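Local coordinates for D-alanyl-lipoteichoic acid synthetase (Streptococcus pneumoniae, PDB 3BMA), which probably takes part in the D-alanylation of lipoteichoic acid during Gram-positive cell wall biogenesis, at residues Y314-V318 and D335-D339; N291-I295 and A363-F367. The protein carries 1 engineered substitution. The contacts are given in a common frame with arbitrary orientation. Residue numbers count along the deposited sequence, not the author numbering.

Interaction 1: Y314-V318 and D335-D339; sequences YQQTV and DFSKD
One face of a helix, residues 314-318, meets segment 335-339, the end of a strand and the type I turn (Phe336 to Asp339) that follows, in a contact centred on Ser337. The helical residues keep phi/psi near -60 to -80/-25 to -40, and the closest CA pair is Gln315 and Ser337, 7.3 Å apart. Ser337 (-60/-20) and Lys338 (-96/2) are central in the turn, where Asp339 N bonds to Phe336 O at 2.9 Å. With chi1 t, Asp335 OD2 accepts a hydrogen bond from Ser337 N, 3.0 Å away, making an Asx turn. Ser337 is p, placing OG 2.9 Å from both Asp335 OD2 and Gln315 OE1; its one proton may serve either acceptor. Gln315 leaves the helix sideways, yet its m, m rotamer bends the amide to the turn: besides OE1, its NE2 gives a weak hydrogen bond to Ser337 O (3.1 Å, 141°). Glutamine suits the place because one amide both donates and accepts. The exposed Lys338, extended after an m chi1, lays its aliphatic CG 3.7 Å from Gln315 OE1. Apolar atoms flank this polar centre: Val318 (t) sets CG2 3.8 Å from Ser337 CB and CG1 3.5 Å from Asp335 OD1, while Tyr314 (t) brings CE1 3.9 Å from Ser337 CB and sends its OH to Pro297 O. Asp335 OD1 forms a salt bridge with Arg322, one turn beyond Val318. Helix 311-326 belongs to the beta-alpha-beta unit linking strand 291-296 to 333-335, and the contact joins it to the loop leaving the second strand; Ile296 touches both Val318 and Asp335.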
loop_
_atom_site.group_PDB
_atom_site.type_symbol
_atom_site.label_atom_id
_atom_site.label_comp_id
_atom_site.label_asym_id
_atom_site.label_seq_id
_atom_site.Cartn_x
_atom_site.Cartn_y
_atom_site.Cartn_z
ATOM N N TYR C 314 36.943 -40.532 -2.983
ATOM C CA TYR C 314 36.261 -40.130 -1.750
ATOM C C TYR C 314 37.081 -39.204 -0.847
ATOM O O TYR C 314 36.528 -38.296 -0.227
ATOM C CB TYR C 314 35.789 -41.357 -0.961
ATOM C CG TYR C 314 34.729 -41.039 0.074
ATOM C CD1 TYR C 314 35.060 -40.906 1.423
ATOM C CD2 TYR C 314 33.397 -40.859 -0.296
ATOM C CE1 TYR C 314 34.093 -40.607 2.376
ATOM C CE2 TYR C 314 32.420 -40.559 0.651
ATOM C CZ TYR C 314 32.775 -40.439 1.987
ATOM O OH TYR C 314 31.822 -40.142 2.935
ATOM N N GLN C 315 38.390 -39.434 -0.770
ATOM C CA GLN C 315 39.264 -38.567 0.017
ATOM C C GLN C 315 39.643 -37.305 -0.752
ATOM O O GLN C 315 39.978 -36.288 -0.150
ATOM C CB GLN C 315 40.515 -39.314 0.491
ATOM C CG GLN C 315 40.237 -40.545 1.368
ATOM C CD GLN C 315 39.465 -40.235 2.652
ATOM O OE1 GLN C 315 39.665 -39.195 3.287
ATOM N NE2 GLN C 315 38.587 -41.158 3.045
ATOM N N GLN C 316 39.576 -37.377 -2.079
ATOM C CA GLN C 316 39.846 -36.228 -2.942
ATOM C C GLN C 316 38.715 -35.195 -2.890
ATOM O O GLN C 316 38.958 -33.999 -3.081
ATOM C CB GLN C 316 40.089 -36.689 -4.379
ATOM C CG GLN C 316 40.922 -35.746 -5.227
ATOM C CD GLN C 316 41.069 -36.223 -6.661
ATOM O OE1 GLN C 316 41.135 -35.413 -7.590
ATOM N NE2 GLN C 316 41.117 -37.542 -6.850
ATOM N N THR C 317 37.486 -35.660 -2.639
ATOM C CA THR C 317 36.319 -34.786 -2.470
ATOM C C THR C 317 36.281 -34.171 -1.075
ATOM O O THR C 317 35.848 -33.034 -0.900
ATOM C CB THR C 317 35.003 -35.547 -2.697
ATOM O OG1 THR C 317 34.844 -36.547 -1.684
ATOM C CG2 THR C 317 35.016 -36.213 -4.041
ATOM N N VAL C 318 36.726 -34.951 -0.086
ATOM C CA VAL C 318 36.867 -34.470 1.295
ATOM C C VAL C 318 37.912 -33.348 1.349
ATOM O O VAL C 318 37.700 -32.328 2.001
ATOM C CB VAL C 318 37.222 -35.617 2.283
ATOM C CG1 VAL C 318 37.680 -35.073 3.637
ATOM C CG2 VAL C 318 36.025 -36.539 2.477
ATOM N N ASP C 335 36.545 -34.760 11.067
ATOM C CA ASP C 335 36.667 -35.593 9.877
ATOM C C ASP C 335 36.720 -37.075 10.257
ATOM O O ASP C 335 37.642 -37.519 10.939
ATOM C CB ASP C 335 37.935 -35.184 9.121
ATOM C CG ASP C 335 38.005 -35.745 7.712
ATOM O OD1 ASP C 335 38.781 -35.187 6.906
ATOM O OD2 ASP C 335 37.303 -36.728 7.400
ATOM N N PHE C 336 35.728 -37.830 9.798
ATOM C CA PHE C 336 35.639 -39.261 10.078
ATOM C C PHE C 336 35.669 -40.094 8.806
ATOM O O PHE C 336 35.439 -41.297 8.860
ATOM C CB PHE C 336 34.362 -39.590 10.857
ATOM C CG PHE C 336 34.233 -38.858 12.159
ATOM C CD1 PHE C 336 35.056 -39.172 13.237
ATOM C CD2 PHE C 336 33.277 -37.860 12.313
ATOM C CE1 PHE C 336 34.935 -38.493 14.448
ATOM C CE2 PHE C 336 33.146 -37.179 13.519
ATOM C CZ PHE C 336 33.978 -37.495 14.588
ATOM N N SER C 337 35.977 -39.456 7.676
ATOM C CA SER C 337 35.937 -40.088 6.355
ATOM C C SER C 337 36.863 -41.297 6.153
ATOM O O SER C 337 36.654 -42.089 5.231
ATOM C CB SER C 337 36.228 -39.051 5.271
ATOM O OG SER C 337 37.595 -38.683 5.292
ATOM N N LYS C 338 37.887 -41.428 6.996
ATOM C CA LYS C 338 38.794 -42.583 6.946
ATOM C C LYS C 338 38.414 -43.685 7.947
ATOM O O LYS C 338 39.095 -44.709 8.038
ATOM C CB LYS C 338 40.251 -42.143 7.154
ATOM C CG LYS C 338 40.868 -41.409 5.966
ATOM C CD LYS C 338 42.268 -40.903 6.302
ATOM C CE LYS C 338 42.919 -40.203 5.117
ATOM N NZ LYS C 338 44.048 -39.329 5.553
ATOM N N ASP C 339 37.319 -43.482 8.678
ATOM C CA ASP C 339 36.880 -44.433 9.710
ATOM C C ASP C 339 35.769 -45.372 9.237
ATOM O O ASP C 339 34.992 -45.876 10.052
ATOM C CB ASP C 339 36.415 -43.694 10.973
ATOM C CG ASP C 339 37.434 -42.690 11.483
ATOM O OD1 ASP C 339 38.641 -42.848 11.204
ATOM O OD2 ASP C 339 37.022 -41.740 12.180
#

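Interaction 2: N291-I295 and A363-F367; sequences NPIFI and AVDPF
Phe367 and Ile293 form the heart of this helix-on-sheet contact, with Val364 third in buried area. Strand 291-295 is extended (phi -88 to -116, psi 93 to 146), and helix segment 363-367 runs almost antiparallel to it, at 170° with the axes 10.0 Å apart. The nearest CA atoms, Ile293 and Val364, are 7.3 Å apart. The helix is kinked at Pro366, whose nitrogen has no proton to give to the preceding turn. Phe367 (chi1 t, chi2 74°) lays its ring across the strand: Ile293 CB sits over one face, 4.1 Å from the centroid and 28° off the normal, a CH-pi contact, and Ile293 CG2 lies 3.6 Å from Phe367 CD2. Asn291 O is at the ring edge, 3.3 Å from Phe367 CZ. Asn291 ND2, bonded to Thr372 O, lies 3.5 Å from Phe367 CE1. Ile293, t at both chi angles, reaches with CD1 to 3.6 Å from Ala363 O; the small Ala363 leaves it room. Val364 (t) packs its CG2 against two isoleucines, 3.7 Å from Ile295 CD1 and 4.3 Å from Ile293 CG2. A helix packed antiparallel on a parallel sheet is the arrangement of a three-layer alpha/beta/alpha sandwich; Pro292 and Phe294 face helix 274-287 on the other side. Dispersion and shape make the contact, without polar bonds between the segments, while Ile293's backbone is bonded in the sheet to Val102 and Tyr104.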
loop_
_atom_site.group_PDB
_atom_site.type_symbol
_atom_site.label_atom_id
_atom_site.label_comp_id
_atom_site.label_asym_id
_atom_site.label_seq_id
_atom_site.Cartn_x
_atom_site.Cartn_y
_atom_site.Cartn_z
ATOM N N ASN C 291 29.751 -20.141 15.206
ATOM C CA ASN C 291 30.936 -20.985 15.313
ATOM C C ASN C 291 30.533 -22.443 15.128
ATOM O O ASN C 291 30.153 -23.115 16.084
ATOM C CB ASN C 291 31.634 -20.767 16.661
ATOM C CG ASN C 291 32.995 -21.446 16.745
ATOM O OD1 ASN C 291 33.609 -21.792 15.730
ATOM N ND2 ASN C 291 33.477 -21.631 17.967
ATOM N N PRO C 292 30.606 -22.934 13.881
ATOM C CA PRO C 292 30.177 -24.281 13.554
ATOM C C PRO C 292 31.268 -25.329 13.732
ATOM O O PRO C 292 32.452 -25.044 13.519
ATOM C CB PRO C 292 29.820 -24.170 12.071
ATOM C CG PRO C 292 30.687 -23.081 11.557
ATOM C CD PRO C 292 31.099 -22.215 12.692
ATOM N N ILE C 293 30.866 -26.530 14.139
ATOM C CA ILE C 293 31.722 -27.698 13.971
ATOM C C ILE C 293 31.152 -28.562 12.846
ATOM O O ILE C 293 29.988 -28.956 12.883
ATOM C CB ILE C 293 31.967 -28.490 15.295
ATOM C CG1 ILE C 293 32.969 -29.630 15.063
ATOM C CG2 ILE C 293 30.659 -28.985 15.924
ATOM C CD1 ILE C 293 33.702 -30.089 16.319
ATOM N N PHE C 294 31.970 -28.813 11.829
ATOM C CA PHE C 294 31.561 -29.627 10.686
ATOM C C PHE C 294 31.895 -31.104 10.870
ATOM O O PHE C 294 32.953 -31.456 11.399
ATOM C CB PHE C 294 32.170 -29.089 9.391
ATOM C CG PHE C 294 31.779 -27.669 9.092
ATOM C CD1 PHE C 294 30.534 -27.377 8.537
ATOM C CD2 PHE C 294 32.640 -26.620 9.393
ATOM C CE1 PHE C 294 30.161 -26.071 8.263
ATOM C CE2 PHE C 294 32.275 -25.303 9.128
ATOM C CZ PHE C 294 31.035 -25.030 8.561
ATOM N N ILE C 295 30.976 -31.961 10.437
ATOM C CA ILE C 295 31.149 -33.405 10.543
ATOM C C ILE C 295 31.218 -33.993 9.140
ATOM O O ILE C 295 30.320 -33.779 8.324
ATOM C CB ILE C 295 29.982 -34.070 11.321
ATOM C CG1 ILE C 295 29.587 -33.257 12.569
ATOM C CG2 ILE C 295 30.284 -35.544 11.627
ATOM C CD1 ILE C 295 30.647 -33.147 13.664
ATOM N N ALA C 363 34.438 -35.162 19.806
ATOM C CA ALA C 363 34.807 -33.910 19.154
ATOM C C ALA C 363 33.761 -32.824 19.395
ATOM O O ALA C 363 34.095 -31.639 19.489
ATOM C CB ALA C 363 35.020 -34.127 17.661
ATOM N N VAL C 364 32.501 -33.238 19.507
ATOM C CA VAL C 364 31.377 -32.303 19.584
ATOM C C VAL C 364 31.102 -31.828 21.017
ATOM O O VAL C 364 31.002 -30.621 21.255
ATOM C CB VAL C 364 30.107 -32.883 18.886
ATOM C CG1 VAL C 364 28.891 -32.023 19.127
ATOM C CG2 VAL C 364 30.347 -33.008 17.393
ATOM N N ASP C 365 30.998 -32.768 21.960
ATOM C CA ASP C 365 30.773 -32.423 23.376
ATOM C C ASP C 365 31.767 -31.412 23.986
ATOM O O ASP C 365 31.312 -30.405 24.519
ATOM C CB ASP C 365 30.617 -33.665 24.266
ATOM C CG ASP C 365 30.461 -33.314 25.734
ATOM O OD1 ASP C 365 29.394 -32.784 26.116
ATOM O OD2 ASP C 365 31.409 -33.568 26.505
ATOM N N PRO C 366 33.106 -31.651 23.888
ATOM C CA PRO C 366 34.041 -30.659 24.443
ATOM C C PRO C 366 33.969 -29.286 23.771
ATOM O O PRO C 366 34.229 -28.272 24.423
ATOM C CB PRO C 366 35.415 -31.284 24.176
ATOM C CG PRO C 366 35.152 -32.724 24.013
ATOM C CD PRO C 366 33.849 -32.784 23.304
ATOM N N PHE C 367 33.625 -29.267 22.483
ATOM C CA PHE C 367 33.448 -28.030 21.720
ATOM C C PHE C 367 32.233 -27.228 22.202
ATOM O O PHE C 367 32.327 -26.018 22.412
ATOM C CB PHE C 367 33.332 -28.351 20.223
ATOM C CG PHE C 367 32.995 -27.163 19.359
ATOM C CD1 PHE C 367 33.945 -26.188 19.088
ATOM C CD2 PHE C 367 31.728 -27.036 18.795
ATOM C CE1 PHE C 367 33.635 -25.096 18.279
ATOM C CE2 PHE C 367 31.411 -25.948 17.992
ATOM C CZ PHE C 367 32.365 -24.979 17.731
#

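Along the chain the order is 291-295, 314-318, 335-339, 363-367, so interaction 1 falls wholly between the halves of interaction 2. Their centres lie 17 Å apart, and they meet directly where Phe336 CE2 packs 3.8 Å from Ile295 CG2. Both lie at the 291-296/333-335 edge of the five-stranded parallel sheet. Strand 291-296 leads through helices 301-307 and 311-326 to edge strand 333-335, a beta-alpha-beta crossover; interaction 1 joins the first turns of helix 311-326 to the loop at the C-terminal end of the second strand. Helix 355-369 then packs on the opposite face of strand 291-296 in interaction 2, consistent with the SGNH-hydrolase clan to which the DltD family belongs.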